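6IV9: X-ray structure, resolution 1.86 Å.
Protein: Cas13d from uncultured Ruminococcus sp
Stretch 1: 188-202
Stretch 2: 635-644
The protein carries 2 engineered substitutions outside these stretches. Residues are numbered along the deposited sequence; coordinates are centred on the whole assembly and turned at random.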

ATOM      1  N   THR A 188       7.907   1.797  -8.726  1.00 23.24           N
ATOM      2  CA  THR A 188       7.443   1.879 -10.123  1.00 22.13           C
ATOM      3  C   THR A 188       6.381   2.975 -10.221  1.00 22.14           C
ATOM      4  O   THR A 188       6.455   3.780 -11.107  1.00 24.15           O
ATOM      5  CB  THR A 188       6.906   0.530 -10.610  1.00 23.43           C
ATOM      6  OG1 THR A 188       7.978  -0.395 -10.660  1.00 25.07           O
ATOM      7  CG2 THR A 188       6.269   0.629 -11.976  1.00 25.99           C
ATOM      8  N   ASN A 189       5.442   2.994  -9.291  1.00 22.05           N
ATOM      9  CA  ASN A 189       4.376   4.020  -9.311  1.00 22.12           C
ATOM     10  C   ASN A 189       4.966   5.421  -9.113  1.00 24.14           C
ATOM     11  O   ASN A 189       4.541   6.317  -9.790  1.00 22.63           O
ATOM     12  CB  ASN A 189       3.320   3.733  -8.250  1.00 21.29           C
ATOM     13  CG  ASN A 189       2.488   2.521  -8.583  1.00 24.06           C
ATOM     14  OD1 ASN A 189       2.590   1.992  -9.660  1.00 24.28           O
ATOM     15  ND2 ASN A 189       1.664   2.088  -7.659  1.00 26.07           N
ATOM     16  N   ILE A 190       5.879   5.582  -8.167  1.00 20.87           N
ATOM     17  CA  ILE A 190       6.460   6.927  -7.887  1.00 23.01           C
ATOM     18  C   ILE A 190       7.228   7.440  -9.111  1.00 22.10           C
ATOM     19  O   ILE A 190       7.060   8.567  -9.477  1.00 23.34           O
ATOM     20  CB  ILE A 190       7.362   6.882  -6.641  1.00 23.13           C
ATOM     21  CG1 ILE A 190       6.576   6.529  -5.381  1.00 23.55           C
ATOM     22  CG2 ILE A 190       8.118   8.189  -6.516  1.00 25.50           C
ATOM     23  CD1 ILE A 190       7.428   6.265  -4.176  1.00 24.61           C
ATOM     24  N   VAL A 191       8.025   6.592  -9.733  1.00 24.84           N
ATOM     25  CA  VAL A 191       8.804   7.035 -10.917  1.00 27.98           C
ATOM     26  C   VAL A 191       7.826   7.461 -12.015  1.00 28.21           C
ATOM     27  O   VAL A 191       8.082   8.434 -12.678  1.00 24.19           O
ATOM     28  CB  VAL A 191       9.744   5.920 -11.394  1.00 26.03           C
ATOM     29  CG1 VAL A 191      10.353   6.239 -12.737  1.00 32.06           C
ATOM     30  CG2 VAL A 191      10.821   5.639 -10.375  1.00 28.64           C
ATOM     31  N   TYR A 192       6.758   6.702 -12.206  1.00 24.14           N
ATOM     32  CA  TYR A 192       5.770   7.076 -13.239  1.00 22.13           C
ATOM     33  C   TYR A 192       5.134   8.418 -12.880  1.00 21.27           C
ATOM     34  O   TYR A 192       5.012   9.254 -13.727  1.00 24.64           O
ATOM     35  CB  TYR A 192       4.693   6.003 -13.365  1.00 24.32           C
ATOM     36  CG  TYR A 192       3.476   6.464 -14.114  1.00 23.15           C
ATOM     37  CD1 TYR A 192       3.495   6.636 -15.480  1.00 27.46           C
ATOM     38  CD2 TYR A 192       2.313   6.760 -13.443  1.00 27.12           C
ATOM     39  CE1 TYR A 192       2.380   7.076 -16.167  1.00 27.67           C
ATOM     40  CE2 TYR A 192       1.188   7.195 -14.113  1.00 27.08           C
ATOM     41  CZ  TYR A 192       1.221   7.361 -15.479  1.00 29.10           C
ATOM     42  OH  TYR A 192       0.098   7.783 -16.110  1.00 28.96           O
ATOM     43  N   ALA A 193       4.778   8.606 -11.623  1.00 22.29           N
ATOM     44  CA  ALA A 193       4.132   9.862 -11.201  1.00 23.26           C
ATOM     45  C   ALA A 193       5.072  11.046 -11.449  1.00 29.92           C
ATOM     46  O   ALA A 193       4.626  12.052 -11.947  1.00 26.34           O
ATOM     47  CB  ALA A 193       3.763   9.770  -9.756  1.00 24.95           C
ATOM     48  N   LEU A 194       6.342  10.897 -11.109  1.00 26.94           N
ATOM     49  CA  LEU A 194       7.308  12.004 -11.311  1.00 32.04           C
ATOM     50  C   LEU A 194       7.451  12.315 -12.801  1.00 29.16           C
ATOM     51  O   LEU A 194       7.439  13.470 -13.135  1.00 34.43           O
ATOM     52  CB  LEU A 194       8.629  11.621 -10.649  1.00 30.20           C
ATOM     53  CG  LEU A 194       8.557  11.635  -9.130  1.00 33.08           C
ATOM     54  CD1 LEU A 194       9.763  10.970  -8.518  1.00 38.32           C
ATOM     55  CD2 LEU A 194       8.405  13.051  -8.627  1.00 39.09           C
ATOM     56  N   ASN A 195       7.555  11.300 -13.646  1.00 28.22           N
ATOM     57  CA  ASN A 195       7.628  11.516 -15.110  1.00 30.36           C
ATOM     58  C   ASN A 195       6.329  12.144 -15.620  1.00 35.06           C
ATOM     59  O   ASN A 195       6.386  13.027 -16.453  1.00 32.30           O
ATOM     60  CB  ASN A 195       7.926  10.231 -15.870  1.00 30.41           C
ATOM     61  CG  ASN A 195       9.406   9.940 -15.871  1.00 41.73           C
ATOM     62  OD1 ASN A 195      10.142  10.560 -16.605  1.00 42.01           O
ATOM     63  ND2 ASN A 195       9.849   9.057 -15.006  1.00 37.50           N
ATOM     64  N   ASN A 196       5.202  11.667 -15.119  1.00 26.88           N
ATOM     65  CA  ASN A 196       3.864  12.137 -15.542  1.00 26.95           C
ATOM     66  C   ASN A 196       3.689  13.614 -15.200  1.00 30.07           C
ATOM     67  O   ASN A 196       3.118  14.342 -15.976  1.00 28.99           O
ATOM     68  CB  ASN A 196       2.758  11.346 -14.864  1.00 26.05           C
ATOM     69  CG  ASN A 196       1.407  11.758 -15.388  1.00 28.20           C
ATOM     70  OD1 ASN A 196       1.201  11.801 -16.575  1.00 28.40           O
ATOM     71  ND2 ASN A 196       0.505  12.089 -14.499  1.00 28.77           N
ATOM     72  N   MET A 197       4.271  14.018 -14.080  1.00 29.35           N
ATOM     73  CA  MET A 197       4.190  15.366 -13.467  1.00 36.89           C
ATOM     74  C   MET A 197       4.750  16.402 -14.442  1.00 42.44           C
ATOM     75  O   MET A 197       4.332  17.544 -14.386  1.00 38.90           O
ATOM     76  CB  MET A 197       5.058  15.354 -12.211  1.00 42.53           C
ATOM     77  CG  MET A 197       4.772  16.417 -11.226  1.00 63.58           C
ATOM     78  SD  MET A 197       4.434  15.713  -9.608  1.00 67.54           S
ATOM     79  CE  MET A 197       2.755  15.167  -9.879  1.00 66.48           C
ATOM     80  N   LEU A 198       5.664  15.980 -15.301  1.00 36.03           N
ATOM     81  CA  LEU A 198       6.321  16.863 -16.286  1.00 43.36           C
ATOM     82  C   LEU A 198       5.306  17.414 -17.287  1.00 58.01           C
ATOM     83  O   LEU A 198       5.444  18.565 -17.683  1.00 45.72           O
ATOM     84  CB  LEU A 198       7.401  16.061 -17.006  1.00 42.58           C
ATOM     85  CG  LEU A 198       8.604  15.678 -16.156  1.00 44.89           C
ATOM     86  CD1 LEU A 198       9.647  15.006 -17.008  1.00 47.69           C
ATOM     87  CD2 LEU A 198       9.197  16.895 -15.494  1.00 51.47           C
ATOM     88  N   GLY A 199       4.325  16.609 -17.679  1.00 64.32           N
ATOM     89  CA  GLY A 199       3.364  17.080 -18.690  1.00 77.75           C
ATOM     90  C   GLY A 199       3.860  16.901 -20.120  1.00 89.04           C
ATOM     91  O   GLY A 199       3.405  17.666 -20.980  1.00 90.89           O
ATOM     92  N   ILE A 200       4.846  16.022 -20.324  1.00107.74           N
ATOM     93  CA  ILE A 200       5.389  15.713 -21.683  1.00115.29           C
ATOM     94  C   ILE A 200       4.535  14.574 -22.228  1.00123.38           C
ATOM     95  O   ILE A 200       5.002  13.423 -22.248  1.00106.46           O
ATOM     96  CB  ILE A 200       6.865  15.284 -21.631  1.00111.73           C
ATOM     97  CG1 ILE A 200       7.216  14.572 -20.326  1.00108.99           C
ATOM     98  CG2 ILE A 200       7.789  16.447 -21.935  1.00102.88           C
ATOM     99  CD1 ILE A 200       6.852  13.106 -20.313  1.00110.22           C
ATOM    100  N   LYS A 201       3.337  14.902 -22.680  1.00141.49           N
ATOM    101  CA  LYS A 201       2.418  13.821 -23.097  1.00147.91           C
ATOM    102  C   LYS A 201       3.006  13.027 -24.272  1.00152.94           C
ATOM    103  O   LYS A 201       3.015  11.782 -24.186  1.00148.96           O
ATOM    104  CB  LYS A 201       1.028  14.435 -23.286  1.00139.67           C
ATOM    105  CG  LYS A 201       0.601  15.328 -22.128  1.00120.98           C
ATOM    106  CD  LYS A 201       0.629  14.588 -20.821  1.00112.37           C
ATOM    107  CE  LYS A 201       0.494  13.094 -21.023  1.00106.72           C
ATOM    108  NZ  LYS A 201      -0.868  12.614 -20.692  1.00 93.99           N
ATOM    109  N   ASP A 202       3.584  13.709 -25.265  1.00148.63           N
ATOM    110  CA  ASP A 202       4.168  12.959 -26.411  1.00136.56           C
ATOM    111  C   ASP A 202       5.659  12.714 -26.136  1.00129.58           C
ATOM    112  O   ASP A 202       6.438  13.679 -26.221  1.00114.93           O
ATOM    113  CB  ASP A 202       3.902  13.702 -27.725  1.00125.63           C
ATOM    114  CG  ASP A 202       2.455  13.612 -28.175  1.00118.64           C
ATOM    115  OD1 ASP A 202       1.671  12.908 -27.509  1.00114.74           O
ATOM    116  OD2 ASP A 202       2.121  14.253 -29.178  1.00112.28           O
ATOM    117  N   LEU A 635      -5.485  11.747  -8.997  1.00 21.48           N
ATOM    118  CA  LEU A 635      -5.762  11.776 -10.451  1.00 23.79           C
ATOM    119  C   LEU A 635      -4.680  12.557 -11.195  1.00 22.17           C
ATOM    120  O   LEU A 635      -4.277  12.130 -12.221  1.00 24.35           O
ATOM    121  CB  LEU A 635      -7.144  12.388 -10.670  1.00 24.87           C
ATOM    122  CG  LEU A 635      -8.306  11.482 -10.293  1.00 23.24           C
ATOM    123  CD1 LEU A 635      -9.594  12.268 -10.162  1.00 24.94           C
ATOM    124  CD2 LEU A 635      -8.466  10.380 -11.313  1.00 22.71           C
ATOM    125  N   ILE A 636      -4.280  13.695 -10.667  1.00 23.41           N
ATOM    126  CA  ILE A 636      -3.233  14.500 -11.343  1.00 24.49           C
ATOM    127  C   ILE A 636      -1.906  13.746 -11.336  1.00 25.18           C
ATOM    128  O   ILE A 636      -1.214  13.801 -12.296  1.00 25.85           O
ATOM    129  CB  ILE A 636      -3.110  15.886 -10.701  1.00 24.90           C
ATOM    130  CG1 ILE A 636      -4.417  16.660 -10.829  1.00 27.53           C
ATOM    131  CG2 ILE A 636      -1.955  16.636 -11.313  1.00 28.85           C
ATOM    132  CD1 ILE A 636      -4.905  16.776 -12.235  1.00 30.75           C
ATOM    133  N   LYS A 637      -1.599  13.083 -10.238  1.00 24.26           N
ATOM    134  CA  LYS A 637      -0.334  12.340 -10.071  1.00 26.97           C
ATOM    135  C   LYS A 637      -0.220  11.212 -11.103  1.00 26.05           C
ATOM    136  O   LYS A 637       0.826  11.075 -11.706  1.00 24.23           O
ATOM    137  CB  LYS A 637      -0.441  11.718  -8.681  1.00 33.85           C
ATOM    138  CG  LYS A 637       0.784  11.062  -8.102  1.00 42.98           C
ATOM    139  CD  LYS A 637       0.639  10.862  -6.613  1.00 39.68           C
ATOM    140  CE  LYS A 637      -0.025   9.560  -6.226  1.00 37.08           C
ATOM    141  NZ  LYS A 637       0.287   9.156  -4.840  1.00 31.62           N
ATOM    142  N   TYR A 638      -1.287  10.444 -11.282  1.00 23.11           N
ATOM    143  CA  TYR A 638      -1.232   9.251 -12.159  1.00 22.95           C
ATOM    144  C   TYR A 638      -1.892   9.464 -13.519  1.00 26.12           C
ATOM    145  O   TYR A 638      -1.732   8.629 -14.374  1.00 26.16           O
ATOM    146  CB  TYR A 638      -1.874   8.060 -11.447  1.00 23.06           C
ATOM    147  CG  TYR A 638      -1.050   7.523 -10.311  1.00 24.51           C
ATOM    148  CD1 TYR A 638       0.288   7.239 -10.479  1.00 30.82           C
ATOM    149  CD2 TYR A 638      -1.591   7.320  -9.064  1.00 26.20           C
ATOM    150  CE1 TYR A 638       1.065   6.767  -9.438  1.00 30.49           C
ATOM    151  CE2 TYR A 638      -0.837   6.836  -8.019  1.00 28.30           C
ATOM    152  CZ  TYR A 638       0.494   6.548  -8.207  1.00 27.62           C
ATOM    153  OH  TYR A 638       1.238   6.089  -7.180  1.00 29.38           O
ATOM    154  N   ALA A 639      -2.626  10.544 -13.687  1.00 26.93           N
ATOM    155  CA  ALA A 639      -3.338  10.730 -14.963  1.00 27.26           C
ATOM    156  C   ALA A 639      -3.148  12.145 -15.512  1.00 27.47           C
ATOM    157  O   ALA A 639      -2.152  12.745 -15.241  1.00 32.24           O
ATOM    158  CB  ALA A 639      -4.778  10.329 -14.830  1.00 30.22           C
ATOM    159  N   ASN A 640      -4.083  12.584 -16.336  1.00 28.03           N
ATOM    160  CA  ASN A 640      -4.043  13.904 -17.002  1.00 26.21           C
ATOM    161  C   ASN A 640      -5.422  14.543 -16.824  1.00 26.49           C
ATOM    162  O   ASN A 640      -6.378  13.900 -17.171  1.00 26.71           O
ATOM    163  CB  ASN A 640      -3.648  13.707 -18.457  1.00 29.85           C
ATOM    164  CG  ASN A 640      -3.625  14.993 -19.239  1.00 35.70           C
ATOM    165  OD1 ASN A 640      -4.639  15.458 -19.711  1.00 32.85           O
ATOM    166  ND2 ASN A 640      -2.459  15.576 -19.350  1.00 35.78           N
ATOM    167  N   ALA A 641      -5.483  15.792 -16.382  1.00 24.51           N
ATOM    168  CA  ALA A 641      -6.780  16.430 -16.070  1.00 25.09           C
ATOM    169  C   ALA A 641      -7.691  16.460 -17.293  1.00 25.93           C
ATOM    170  O   ALA A 641      -8.831  16.118 -17.180  1.00 24.91           O
ATOM    171  CB  ALA A 641      -6.536  17.830 -15.590  1.00 28.11           C
ATOM    172  N   GLN A 642      -7.161  16.889 -18.415  1.00 27.21           N
ATOM    173  CA  GLN A 642      -7.977  16.972 -19.641  1.00 27.97           C
ATOM    174  C   GLN A 642      -8.425  15.581 -20.098  1.00 27.31           C
ATOM    175  O   GLN A 642      -9.558  15.444 -20.492  1.00 26.04           O
ATOM    176  CB  GLN A 642      -7.161  17.687 -20.697  1.00 32.19           C
ATOM    177  CG  GLN A 642      -7.995  18.095 -21.878  1.00 44.60           C
ATOM    178  CD  GLN A 642      -7.186  17.731 -23.081  1.00 60.60           C
ATOM    179  OE1 GLN A 642      -7.316  16.635 -23.612  1.00 80.31           O
ATOM    180  NE2 GLN A 642      -6.289  18.620 -23.461  1.00 57.49           N
ATOM    181  N   LYS A 643      -7.531  14.604 -20.062  1.00 26.40           N
ATOM    182  CA  LYS A 643      -7.895  13.234 -20.490  1.00 28.39           C
ATOM    183  C   LYS A 643      -8.943  12.637 -19.546  1.00 27.15           C
ATOM    184  O   LYS A 643      -9.857  12.025 -20.019  1.00 26.20           O
ATOM    185  CB  LYS A 643      -6.644  12.384 -20.686  1.00 31.65           C
ATOM    186  CG  LYS A 643      -5.836  12.780 -21.906  1.00 34.86           C
ATOM    187  CD  LYS A 643      -4.615  11.957 -22.113  1.00 41.12           C
ATOM    188  CE  LYS A 643      -3.598  12.647 -22.984  1.00 46.00           C
ATOM    189  NZ  LYS A 643      -4.192  13.006 -24.283  1.00 54.00           N
ATOM    190  N   ILE A 644      -8.796  12.857 -18.250  1.00 25.57           N
ATOM    191  CA  ILE A 644      -9.770  12.311 -17.269  1.00 24.13           C
ATOM    192  C   ILE A 644     -11.148  12.916 -17.547  1.00 23.86           C
ATOM    193  O   ILE A 644     -12.123  12.194 -17.541  1.00 24.64           O
ATOM    194  CB  ILE A 644      -9.300  12.609 -15.836  1.00 27.28           C
ATOM    195  CG1 ILE A 644      -8.153  11.680 -15.453  1.00 27.99           C
ATOM    196  CG2 ILE A 644     -10.454  12.508 -14.861  1.00 29.38           C
ATOM    197  CD1 ILE A 644      -8.475  10.241 -15.676  1.00 32.11           C
TER
HETATM  198  O   HOH W   1      -0.254  14.146 -17.465  1.00 46.58           O

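Contact between residues 188-202, a helix running in from earlier in the chain and the loop that follows, and the helix end, turn and new helix start of residues 635-644 in Cas13d, with 490 Å² buried, both sides summed. Leu-635 points away and makes no contact with stretch 1; within its own stretch its O accepts from Ala-639 N at 2.7 Å. The CA-to-CB bond of Ile-636 points sideways. Its carbonyl O comes within 3.3 Å of Asn-196 ND2, but the angle is too poor for a hydrogen bond; the amide is aimed at carbonyls further along. The first of these belongs to Lys-637, whose O accepts from Asn-196 ND2 at 3.0 Å with an N-H...O angle of 153°. Here the two backbones come closest, the CA atoms of Ala-193 and Lys-637 standing 5.2 Å apart. The small side chain of Ala-193 fits this narrow gap, with CB 3.6 Å from Lys-637 CG, while Ala-193 CA makes a CA-H...O contact of 3.6 Å to Lys-637 O. Met-197 borders the same residue, its CE 4.2 Å from Lys-637 CA. The Lys-637 amine is bonded elsewhere in the structure.

Tyr-638 has the largest covered area, 101 Å². Although its CA-to-CB bond points away overall, the ring end returns to stretch 1: Tyr-638 OH lies 3.3 Å from Asn-189 CB, and Tyr-638 CE1 packs 4.0 Å from Ala-193 CB. Tyr-192 CD2 approaches the edge of the Tyr-638 ring, 3.6 Å from CD1. Tyr-192 also reaches the backbone, its OH donating to Tyr-638 O at 2.7 Å, with that oxygen near the plane of the Tyr-192 ring.

Ala-639 is the first residue to leave helical phi/psi, and its O receives the second bond from Asn-196 ND2, 2.8 Å long and nearly straight at 172°. One amide nitrogen therefore ties together two carbonyls, Lys-637 O in the helix and Ala-639 O just past it. The other end of the same amide extends the link through water 1, which donates to Asn-196 OD1 at 2.9 Å and accepts from Asn-640 ND2 at 3.2 Å. Asn-640 is also the N-cap of the next helix: its OD1 accepts from Lys-643 N at 3.0 Å. Its ND2 lies 3.6 Å from Lys-201 CD. Ala-641 and Gln-642 make no contact with stretch 1. Lys-643 points toward it, its CE 3.6 Å from Lys-201 NZ, but Lys-201 is poorly ordered, so this outer contact is less securely defined than the Asn-196 bonds.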